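Local coordinates for protein synaptotagmin-1 (Arabidopsis thaliana, PDB 7AS6) that helps maintain plasma membrane integrity during freezing and osmotic stress, and whose C2A domain, the part described here, probably binds calcium and phospholipids, at residues L20-L25 with K52-E57; G28-V33 with V78-Q83; K98-D103 with V134-K139. All blocks are in the same frame, centred on the assembly; numbering follows the deposited sequence.

Interaction 1. Residues L20-L25 with K52-E57; sequences LRKKDL and KNLNPE. With CD (cadmium ion), chain B; EDO (1,2-ethanediol), chain G.
Leu20 and Leu54 meet through a backbone hydrogen bond and through side-chain carbons set against each other's carbonyl oxygens. The carbonyl O of Leu54 accepts from Leu20 N at 3.1 Å, in the carbonyl plane, and the same oxygen lies 3.3 Å from Leu20 CB. Leu20 CG stands beside its own backbone N (chi1 -63°), on the side where the bonded carbonyl lies, and CD1 runs on to Pro56 CD at 3.8 Å, the two side chains crossing at a slant. The two methyls of Leu54 part: CD2 approaches Arg21 O at 3.5 Å, while CD1 reaches Lys22 CG at 3.7 Å. Both segments belong to loops at the metal-binding end of the C2 beta-sandwich: residues 20-25 follow strand 8-18, whereas residues 52-57 lead into strand 57-66. The turn at Asn53 is an Asx turn, its OD1 accepting from Asn55 N at 3.0 Å. Further along, Asp24 grips the cadmium ion with both carboxylate oxygens, OD2 the nearer at 2.4 Å; Asp30, Asp80, Trp81 and Glu82 complete the site. By similarity, Asp24 is a calcium ligand. A water hydrogen-bonds to Asp24 OD2 and, weakly, to Lys52 NZ.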
loop_
_atom_site.group_PDB
_atom_site.type_symbol
_atom_site.label_atom_id
_atom_site.label_comp_id
_atom_site.label_asym_id
_atom_site.label_seq_id
_atom_site.Cartn_x
_atom_site.Cartn_y
_atom_site.Cartn_z
ATOM N N LEU A 20 -6.503 5.559 11.784
ATOM C CA LEU A 20 -5.086 5.655 12.112
ATOM C C LEU A 20 -4.899 6.208 13.522
ATOM O O LEU A 20 -5.710 6.997 14.014
ATOM C CB LEU A 20 -4.364 6.549 11.104
ATOM C CG LEU A 20 -4.347 6.068 9.657
ATOM C CD1 LEU A 20 -3.501 7.009 8.824
ATOM C CD2 LEU A 20 -3.810 4.646 9.588
ATOM N N ARG A 21 -3.829 5.759 14.178
ATOM C CA ARG A 21 -3.504 6.228 15.517
ATOM C C ARG A 21 -2.977 7.647 15.467
ATOM O O ARG A 21 -2.288 8.039 14.527
ATOM C CB ARG A 21 -2.441 5.343 16.163
ATOM C CG ARG A 21 -2.811 3.896 16.255
ATOM C CD ARG A 21 -1.911 3.178 17.228
ATOM N NE ARG A 21 -1.903 3.825 18.538
ATOM C CZ ARG A 21 -2.873 3.709 19.442
ATOM N NH1 ARG A 21 -2.767 4.339 20.611
ATOM N NH2 ARG A 21 -3.947 2.969 19.178
ATOM N N LYS A 22 -3.261 8.415 16.512
ATOM C CA LYS A 22 -2.589 9.695 16.649
ATOM C C LYS A 22 -1.106 9.467 16.894
ATOM O O LYS A 22 -0.714 8.583 17.659
ATOM C CB LYS A 22 -3.192 10.509 17.782
ATOM C CG LYS A 22 -4.657 10.777 17.623
ATOM C CD LYS A 22 -5.098 11.910 18.506
ATOM C CE LYS A 22 -6.548 11.742 18.865
ATOM N NZ LYS A 22 -6.721 10.493 19.648
ATOM N N LYS A 23 -0.293 10.244 16.226
ATOM C CA LYS A 23 1.160 10.169 16.319
ATOM C C LYS A 23 1.793 11.524 16.620
ATOM O O LYS A 23 2.704 11.603 17.457
ATOM C CB LYS A 23 1.731 9.580 15.008
ATOM C CG LYS A 23 3.150 9.033 15.102
ATOM C CD LYS A 23 4.118 9.789 14.177
ATOM C CE LYS A 23 4.853 10.923 14.899
ATOM N NZ LYS A 23 6.005 11.472 14.103
ATOM N N ASP A 24 1.328 12.592 15.972
ATOM C CA ASP A 24 1.828 13.936 16.213
ATOM C C ASP A 24 1.228 14.518 17.487
ATOM O O ASP A 24 0.127 14.148 17.913
ATOM C CB ASP A 24 1.495 14.861 15.036
ATOM C CG ASP A 24 2.235 14.492 13.761
ATOM O OD1 ASP A 24 3.316 13.864 13.876
ATOM O OD2 ASP A 24 1.738 14.833 12.647
ATOM N N LEU A 25 1.964 15.466 18.080
ATOM C CA LEU A 25 1.484 16.139 19.285
ATOM C C LEU A 25 0.238 16.967 19.001
ATOM O O LEU A 25 -0.569 17.216 19.904
ATOM C CB LEU A 25 2.583 17.024 19.875
ATOM C CG LEU A 25 3.778 16.230 20.400
ATOM C CD1 LEU A 25 4.932 17.155 20.716
ATOM C CD2 LEU A 25 3.383 15.415 21.625
ATOM N N LYS A 52 -2.599 16.178 8.456
ATOM C CA LYS A 52 -3.485 16.247 9.606
ATOM C C LYS A 52 -4.792 15.488 9.346
ATOM O O LYS A 52 -5.888 16.043 9.360
ATOM C CB LYS A 52 -3.717 17.707 9.970
ATOM C CG LYS A 52 -2.413 18.370 10.516
ATOM C CD LYS A 52 -2.568 19.868 10.609
ATOM C CE LYS A 52 -1.298 20.519 11.113
ATOM N NZ LYS A 52 -0.729 19.763 12.249
ATOM N N ASN A 53 -4.653 14.180 9.152
ATOM C CA ASN A 53 -5.764 13.340 8.701
ATOM C C ASN A 53 -5.529 11.922 9.207
ATOM O O ASN A 53 -4.608 11.249 8.742
ATOM C CB ASN A 53 -5.850 13.374 7.174
ATOM C CG ASN A 53 -7.227 13.000 6.644
ATOM O OD1 ASN A 53 -7.977 12.281 7.301
ATOM N ND2 ASN A 53 -7.560 13.481 5.438
ATOM N N LEU A 54 -6.349 11.455 10.139
ATOM C CA LEU A 54 -6.284 10.061 10.552
ATOM C C LEU A 54 -7.180 9.161 9.715
ATOM O O LEU A 54 -7.139 7.938 9.890
ATOM C CB LEU A 54 -6.675 9.924 12.023
ATOM C CG LEU A 54 -5.856 10.752 13.012
ATOM C CD1 LEU A 54 -6.405 10.537 14.404
ATOM C CD2 LEU A 54 -4.381 10.397 12.955
ATOM N N ASN A 55 -7.980 9.731 8.811
ATOM C CA ASN A 55 -8.789 8.962 7.861
ATOM C C ASN A 55 -8.510 9.427 6.435
ATOM O O ASN A 55 -9.409 9.869 5.714
ATOM C CB ASN A 55 -10.269 9.095 8.204
ATOM C CG ASN A 55 -10.569 8.589 9.594
ATOM O OD1 ASN A 55 -10.655 7.382 9.828
ATOM N ND2 ASN A 55 -10.677 9.509 10.538
ATOM N N PRO A 56 -7.259 9.343 5.998
ATOM C CA PRO A 56 -6.908 9.860 4.675
ATOM C C PRO A 56 -7.643 9.125 3.568
ATOM O O PRO A 56 -7.867 7.916 3.633
ATOM C CB PRO A 56 -5.406 9.604 4.595
ATOM C CG PRO A 56 -5.222 8.415 5.474
ATOM C CD PRO A 56 -6.151 8.593 6.607
ATOM N N GLU A 57 -7.994 9.881 2.535
ATOM C CA GLU A 57 -8.553 9.369 1.293
ATOM C C GLU A 57 -7.607 9.742 0.158
ATOM O O GLU A 57 -7.437 10.930 -0.132
ATOM C CB GLU A 57 -9.930 9.974 1.069
ATOM C CG GLU A 57 -10.631 9.410 -0.110
ATOM C CD GLU A 57 -11.802 8.566 0.308
ATOM O OE1 GLU A 57 -12.185 8.640 1.501
ATOM O OE2 GLU A 57 -12.334 7.835 -0.553
HETATM CD CD CD B . 3.465 14.218 11.154
HETATM C C1 EDO G . -7.547 14.896 1.350
HETATM O O1 EDO G . -7.617 14.215 0.075
HETATM C C2 EDO G . -8.646 14.412 2.292
HETATM O O2 EDO G . -8.472 13.009 2.542
HETATM O O HOH W 1 -0.177 16.506 11.941
#

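Interaction 2. Residues G28-V33 with V78-Q83; sequences GADPFV and VYDWEQ. With CD (cadmium ion), chain B.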
loop_
_atom_site.group_PDB
_atom_site.type_symbol
_atom_site.label_atom_id
_atom_site.label_comp_id
_atom_site.label_asym_id
_atom_site.label_seq_id
_atom_site.Cartn_x
_atom_site.Cartn_y
_atom_site.Cartn_z
ATOM N N GLY A 28 -2.918 14.799 14.793
ATOM C CA GLY A 28 -3.096 13.382 14.534
ATOM C C GLY A 28 -1.923 12.775 13.804
ATOM O O GLY A 28 -1.018 12.217 14.431
ATOM N N ALA A 29 -1.926 12.875 12.476
ATOM C CA ALA A 29 -0.840 12.324 11.678
ATOM C C ALA A 29 -0.886 12.949 10.296
ATOM O O ALA A 29 -1.854 13.613 9.924
ATOM C CB ALA A 29 -0.925 10.802 11.583
ATOM N N ASP A 30 0.194 12.759 9.553
ATOM C CA ASP A 30 0.296 13.228 8.175
ATOM C C ASP A 30 0.677 12.024 7.340
ATOM O O ASP A 30 1.857 11.832 7.021
ATOM C CB ASP A 30 1.319 14.360 8.061
ATOM C CG ASP A 30 1.065 15.474 9.066
ATOM O OD1 ASP A 30 0.082 16.221 8.943
ATOM O OD2 ASP A 30 1.853 15.638 10.004
ATOM N N PRO A 31 -0.289 11.174 6.984
ATOM C CA PRO A 31 0.060 9.878 6.409
ATOM C C PRO A 31 0.334 9.912 4.917
ATOM O O PRO A 31 -0.290 10.648 4.144
ATOM C CB PRO A 31 -1.173 9.014 6.707
ATOM C CG PRO A 31 -2.294 9.978 6.861
ATOM C CD PRO A 31 -1.672 11.178 7.506
ATOM N N PHE A 32 1.299 9.077 4.536
ATOM C CA PHE A 32 1.494 8.626 3.169
ATOM C C PHE A 32 1.773 7.121 3.192
ATOM O O PHE A 32 2.076 6.548 4.241
ATOM C CB PHE A 32 2.628 9.408 2.503
ATOM C CG PHE A 32 3.979 9.195 3.126
ATOM C CD1 PHE A 32 4.366 9.914 4.258
ATOM C CD2 PHE A 32 4.882 8.314 2.552
ATOM C CE1 PHE A 32 5.623 9.734 4.808
ATOM C CE2 PHE A 32 6.128 8.124 3.097
ATOM C CZ PHE A 32 6.511 8.844 4.218
ATOM N N VAL A 33 1.654 6.464 2.032
ATOM C CA VAL A 33 1.850 5.016 1.938
ATOM C C VAL A 33 3.026 4.711 1.012
ATOM O O VAL A 33 3.124 5.282 -0.079
ATOM C CB VAL A 33 0.569 4.309 1.439
ATOM C CG1 VAL A 33 0.725 2.793 1.468
ATOM C CG2 VAL A 33 -0.630 4.736 2.281
ATOM N N VAL A 78 2.424 2.358 5.980
ATOM C CA VAL A 78 1.924 3.692 6.238
ATOM C C VAL A 78 2.924 4.417 7.133
ATOM O O VAL A 78 3.309 3.907 8.193
ATOM C CB VAL A 78 0.530 3.639 6.876
ATOM C CG1 VAL A 78 0.001 5.047 7.061
ATOM C CG2 VAL A 78 -0.424 2.803 5.994
ATOM N N TYR A 79 3.391 5.574 6.674
ATOM C CA TYR A 79 4.343 6.413 7.386
ATOM C C TYR A 79 3.682 7.730 7.733
ATOM O O TYR A 79 2.741 8.167 7.074
ATOM C CB TYR A 79 5.581 6.729 6.539
ATOM C CG TYR A 79 6.528 5.586 6.346
ATOM C CD1 TYR A 79 7.669 5.485 7.115
ATOM C CD2 TYR A 79 6.290 4.609 5.394
ATOM C CE1 TYR A 79 8.550 4.446 6.948
ATOM C CE2 TYR A 79 7.176 3.556 5.221
ATOM C CZ TYR A 79 8.308 3.489 6.003
ATOM O OH TYR A 79 9.206 2.453 5.854
ATOM N N ASP A 80 4.207 8.377 8.762
ATOM C CA ASP A 80 3.868 9.751 9.081
ATOM C C ASP A 80 4.919 10.686 8.510
ATOM O O ASP A 80 6.118 10.518 8.767
ATOM C CB ASP A 80 3.808 9.974 10.588
ATOM C CG ASP A 80 3.677 11.438 10.937
ATOM O OD1 ASP A 80 2.540 11.931 10.831
ATOM O OD2 ASP A 80 4.691 12.114 11.281
ATOM N N TRP A 81 4.477 11.704 7.804
ATOM C CA TRP A 81 5.415 12.716 7.330
ATOM C C TRP A 81 5.718 13.753 8.404
ATOM O O TRP A 81 4.844 14.166 9.160
ATOM C CB TRP A 81 4.830 13.398 6.101
ATOM C CG TRP A 81 5.551 14.624 5.609
ATOM C CD1 TRP A 81 6.558 14.663 4.693
ATOM C CD2 TRP A 81 5.243 15.987 5.924
ATOM N NE1 TRP A 81 6.913 15.964 4.436
ATOM C CE2 TRP A 81 6.109 16.797 5.168
ATOM C CE3 TRP A 81 4.310 16.601 6.762
ATOM C CZ2 TRP A 81 6.081 18.187 5.235
ATOM C CZ3 TRP A 81 4.286 17.985 6.834
ATOM C CH2 TRP A 81 5.169 18.763 6.079
ATOM N N GLU A 82 6.974 14.184 8.468
ATOM C CA GLU A 82 7.347 15.403 9.161
ATOM C C GLU A 82 8.339 16.118 8.271
ATOM O O GLU A 82 9.081 15.473 7.532
ATOM C CB GLU A 82 7.990 15.139 10.538
ATOM C CG GLU A 82 7.003 14.765 11.614
ATOM C CD GLU A 82 6.087 15.912 11.950
ATOM O OE1 GLU A 82 6.532 17.072 11.885
ATOM O OE2 GLU A 82 4.920 15.665 12.293
ATOM N N GLN A 83 8.378 17.446 8.343
ATOM C CA GLN A 83 9.376 18.131 7.528
ATOM C C GLN A 83 10.791 17.825 8.011
ATOM O O GLN A 83 11.688 17.570 7.196
ATOM C CB GLN A 83 9.129 19.635 7.496
ATOM C CG GLN A 83 10.105 20.402 6.567
ATOM C CD GLN A 83 10.018 20.026 5.073
ATOM O OE1 GLN A 83 9.488 18.990 4.703
ATOM N NE2 GLN A 83 10.559 20.892 4.214
HETATM CD CD CD B . 3.465 14.218 11.154
#
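Asp80 reaches across to Asp30 at the cadmium site. Its CB points to the sheet face shared with Pro31, Val33 and Val78. CG stands anti to the backbone N (chi1 171°), and the carboxylate it carries chelates the cadmium ion through both oxygens. OD1, 2.5 Å from the metal, also accepts from Asp30 N at 2.8 Å, nearly along its C-O axis, and lies close to Ala29 CB. OD2 binds the metal at 2.4 Å and is hydrogen-bonded to Lys23 NZ. Asp30 OD2, Trp81 O and Glu82 OE2 also bind the ion, as does Asp24, and Asp30 OD1 accepts from Lys52 N; the four acidic residues are calcium ligands by similarity, consistent with a C2 calcium site occupied here by cadmium. A nearly straight bond from Trp81 N to Asp30 O, 2.7 Å long at 172°, closes the ladder beside the metal. On the other sheet face, Tyr79 CB makes a CH-pi contact over the Phe32 ring, 3.7 Å from its centroid, whereas the two rings, though near parallel, are slid apart and barely overlap. Phe32 and Tyr79 form the antiparallel hydrogen-bonded pair, with Pro31-Asp80 and Val33-Val78 as its non-hydrogen-bonded neighbours. Strands 31-37 and 73-80 are the two inner strands of their four-stranded sheet, flanked by 45-46 and 88-96, while Trp58 of strand 57-66 in the facing sheet packs on Pro31 and Val33.

Interaction 3. Residues K98-D103 with V134-K139; sequences KEMVPD and VELLYK
Met100 lays its thioether against Tyr138, and this apolar meeting is the first of three kinds of interaction here. The CE methyl sits over one face of the Tyr138 ring, 3.8 Å from the centroid and 15° off the ring normal, a CH-pi contact. SD lies obliquely to the ring, 4.2 Å from the same centroid, and makes a Met-aromatic contact while touching Tyr138 CB. The bend at chi3 (-56°) brings CE over the ring. Nearer the backbone, Met100 CG packs on Leu136 CD1 at 4.0 Å, the side chains crossing at about a right angle. Pro102 CB comes within 4.3 Å of Tyr138 CD2, and Leu137 CD1 touches the backbone of Asp103.

Backbone bonding is sparse. Asp103 N donates to Tyr138 O at 3.0 Å in a nearly straight bond, and Pro102 CA adds a CA-H...O contact to the same oxygen. A water between Val101 O and Tyr138 N probably bridges the backbones there.

The third kind is charged. Asp103 OD1 forms a salt bridge with Lys139 NZ at 2.6 Å. The ammonium approaches from above the carboxylate plane, 42° out of it, and the Lys139 chain bends at chi2 and chi3 on its way there.

These contacts join the loop between strands 88-96 and 106-111 of the C2 sandwich to strand 131-140, which runs between strands 8-18 and 106-111. The chemistry changes across the contact: Leu136 is buried and Met100 packs at the border of the interior, with Val10 and Val12 of strand 8-18 beside them, whereas the ion pair joins two exposed residues, where solvent would probably weaken its charge attraction.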
loop_
_atom_site.group_PDB
_atom_site.type_symbol
_atom_site.label_atom_id
_atom_site.label_comp_id
_atom_site.label_asym_id
_atom_site.label_seq_id
_atom_site.Cartn_x
_atom_site.Cartn_y
_atom_site.Cartn_z
ATOM N N LYS A 98 -1.233 -13.751 -5.521
ATOM C CA LYS A 98 -2.059 -14.917 -5.826
ATOM C C LYS A 98 -3.516 -14.719 -5.426
ATOM O O LYS A 98 -4.340 -15.601 -5.688
ATOM C CB LYS A 98 -1.494 -16.178 -5.158
ATOM C CG LYS A 98 -1.679 -16.267 -3.642
ATOM C CD LYS A 98 -0.888 -17.443 -3.061
ATOM C CE LYS A 98 -0.922 -17.466 -1.541
ATOM N NZ LYS A 98 0.300 -18.121 -0.963
ATOM N N GLU A 99 -3.849 -13.590 -4.807
ATOM C CA GLU A 99 -5.224 -13.196 -4.558
ATOM C C GLU A 99 -5.810 -12.343 -5.679
ATOM O O GLU A 99 -7.012 -12.060 -5.649
ATOM C CB GLU A 99 -5.315 -12.428 -3.233
ATOM C CG GLU A 99 -5.138 -13.289 -1.985
ATOM C CD GLU A 99 -6.252 -14.307 -1.818
ATOM O OE1 GLU A 99 -5.942 -15.499 -1.607
ATOM O OE2 GLU A 99 -7.443 -13.922 -1.905
ATOM N N MET A 100 -4.993 -11.911 -6.646
ATOM C CA MET A 100 -5.478 -11.164 -7.805
ATOM C C MET A 100 -6.496 -11.985 -8.596
ATOM O O MET A 100 -6.532 -13.215 -8.515
ATOM C CB MET A 100 -4.335 -10.804 -8.762
ATOM C CG MET A 100 -3.267 -9.844 -8.253
ATOM S SD MET A 100 -2.050 -9.548 -9.574
ATOM C CE MET A 100 -1.535 -11.225 -9.956
ATOM N N VAL A 101 -7.306 -11.283 -9.391
ATOM C CA VAL A 101 -8.222 -11.889 -10.363
ATOM C C VAL A 101 -8.074 -11.146 -11.688
ATOM O O VAL A 101 -8.219 -9.917 -11.710
ATOM C CB VAL A 101 -9.684 -11.852 -9.882
ATOM C CG1 VAL A 101 -10.597 -12.569 -10.897
ATOM C CG2 VAL A 101 -9.829 -12.485 -8.514
ATOM N N PRO A 102 -7.802 -11.822 -12.813
ATOM C CA PRO A 102 -7.586 -11.091 -14.075
ATOM C C PRO A 102 -8.847 -10.350 -14.505
ATOM O O PRO A 102 -9.944 -10.907 -14.472
ATOM C CB PRO A 102 -7.211 -12.197 -15.068
ATOM C CG PRO A 102 -7.824 -13.454 -14.484
ATOM C CD PRO A 102 -7.692 -13.278 -12.990
ATOM N N ASP A 103 -8.689 -9.068 -14.861
ATOM C CA ASP A 103 -9.782 -8.255 -15.410
ATOM C C ASP A 103 -10.939 -8.054 -14.422
ATOM O O ASP A 103 -12.098 -7.959 -14.830
ATOM C CB ASP A 103 -10.322 -8.865 -16.712
ATOM C CG ASP A 103 -9.299 -8.868 -17.832
ATOM O OD1 ASP A 103 -8.471 -7.931 -17.891
ATOM O OD2 ASP A 103 -9.333 -9.803 -18.661
ATOM N N VAL A 134 -7.356 -1.062 -0.211
ATOM C CA VAL A 134 -6.671 -1.018 -1.496
ATOM C C VAL A 134 -7.471 -1.836 -2.511
ATOM O O VAL A 134 -8.376 -2.595 -2.158
ATOM C CB VAL A 134 -5.225 -1.551 -1.411
ATOM C CG1 VAL A 134 -4.463 -0.917 -0.248
ATOM C CG2 VAL A 134 -5.235 -3.048 -1.264
ATOM N N GLU A 135 -7.121 -1.679 -3.788
ATOM C CA GLU A 135 -7.701 -2.465 -4.876
ATOM C C GLU A 135 -6.599 -2.941 -5.800
ATOM O O GLU A 135 -5.588 -2.259 -5.988
ATOM C CB GLU A 135 -8.677 -1.684 -5.744
ATOM C CG GLU A 135 -9.988 -1.305 -5.122
ATOM C CD GLU A 135 -10.827 -0.519 -6.111
ATOM O OE1 GLU A 135 -10.568 -0.666 -7.336
ATOM O OE2 GLU A 135 -11.710 0.259 -5.669
ATOM N N LEU A 136 -6.814 -4.099 -6.395
ATOM C CA LEU A 136 -5.894 -4.632 -7.381
ATOM C C LEU A 136 -6.666 -4.942 -8.648
ATOM O O LEU A 136 -7.784 -5.462 -8.589
ATOM C CB LEU A 136 -5.199 -5.895 -6.879
ATOM C CG LEU A 136 -4.459 -5.861 -5.547
ATOM C CD1 LEU A 136 -3.778 -7.198 -5.332
ATOM C CD2 LEU A 136 -3.451 -4.727 -5.487
ATOM N N LEU A 137 -6.076 -4.605 -9.791
ATOM C CA LEU A 137 -6.593 -5.011 -11.094
ATOM C C LEU A 137 -5.437 -5.618 -11.874
ATOM O O LEU A 137 -4.480 -4.917 -12.214
ATOM C CB LEU A 137 -7.214 -3.838 -11.853
ATOM C CG LEU A 137 -7.612 -4.171 -13.294
ATOM C CD1 LEU A 137 -8.678 -5.259 -13.320
ATOM C CD2 LEU A 137 -8.084 -2.933 -14.036
ATOM N N TYR A 138 -5.517 -6.916 -12.158
ATOM C CA TYR A 138 -4.443 -7.601 -12.859
ATOM C C TYR A 138 -4.776 -7.671 -14.343
ATOM O O TYR A 138 -5.808 -8.227 -14.731
ATOM C CB TYR A 138 -4.217 -8.998 -12.290
ATOM C CG TYR A 138 -3.118 -9.738 -13.005
ATOM C CD1 TYR A 138 -1.867 -9.155 -13.163
ATOM C CD2 TYR A 138 -3.323 -11.013 -13.525
ATOM C CE1 TYR A 138 -0.853 -9.815 -13.814
ATOM C CE2 TYR A 138 -2.309 -11.685 -14.190
ATOM C CZ TYR A 138 -1.075 -11.072 -14.332
ATOM O OH TYR A 138 -0.043 -11.713 -14.980
ATOM N N LYS A 139 -3.906 -7.096 -15.168
ATOM C CA LYS A 139 -4.047 -7.178 -16.615
ATOM C C LYS A 139 -2.920 -8.047 -17.147
ATOM O O LYS A 139 -1.784 -7.570 -17.296
ATOM C CB LYS A 139 -4.015 -5.790 -17.255
ATOM C CG LYS A 139 -5.152 -4.894 -16.796
ATOM C CD LYS A 139 -6.518 -5.512 -17.103
ATOM C CE LYS A 139 -7.101 -4.958 -18.394
ATOM N NZ LYS A 139 -8.491 -5.443 -18.639
HETATM O O HOH W 2 -7.406 -8.330 -9.892
#

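Interactions 1 and 2 lie side by side, their centres 8 Å apart, and share the cadmium ion; Lys52 N to Asp30 OD1 and Lys23 N to Gly28 O, both probable hydrogen bonds, tie them directly. Their segments alternate along the chain, and 20-25, 28-33 and 78-83 supply the metal ligands. Interaction 2 is the buried member, a ladder of two inner strands that runs out into metal ligands; interaction 1 is a partly buried meeting of loops, with one backbone bond and leucine packing. Interaction 3 lies across the chain's centre, far from the cadmium site, where a loop closes on a strand of the other sheet through sulfur-aromatic packing and a salt bridge.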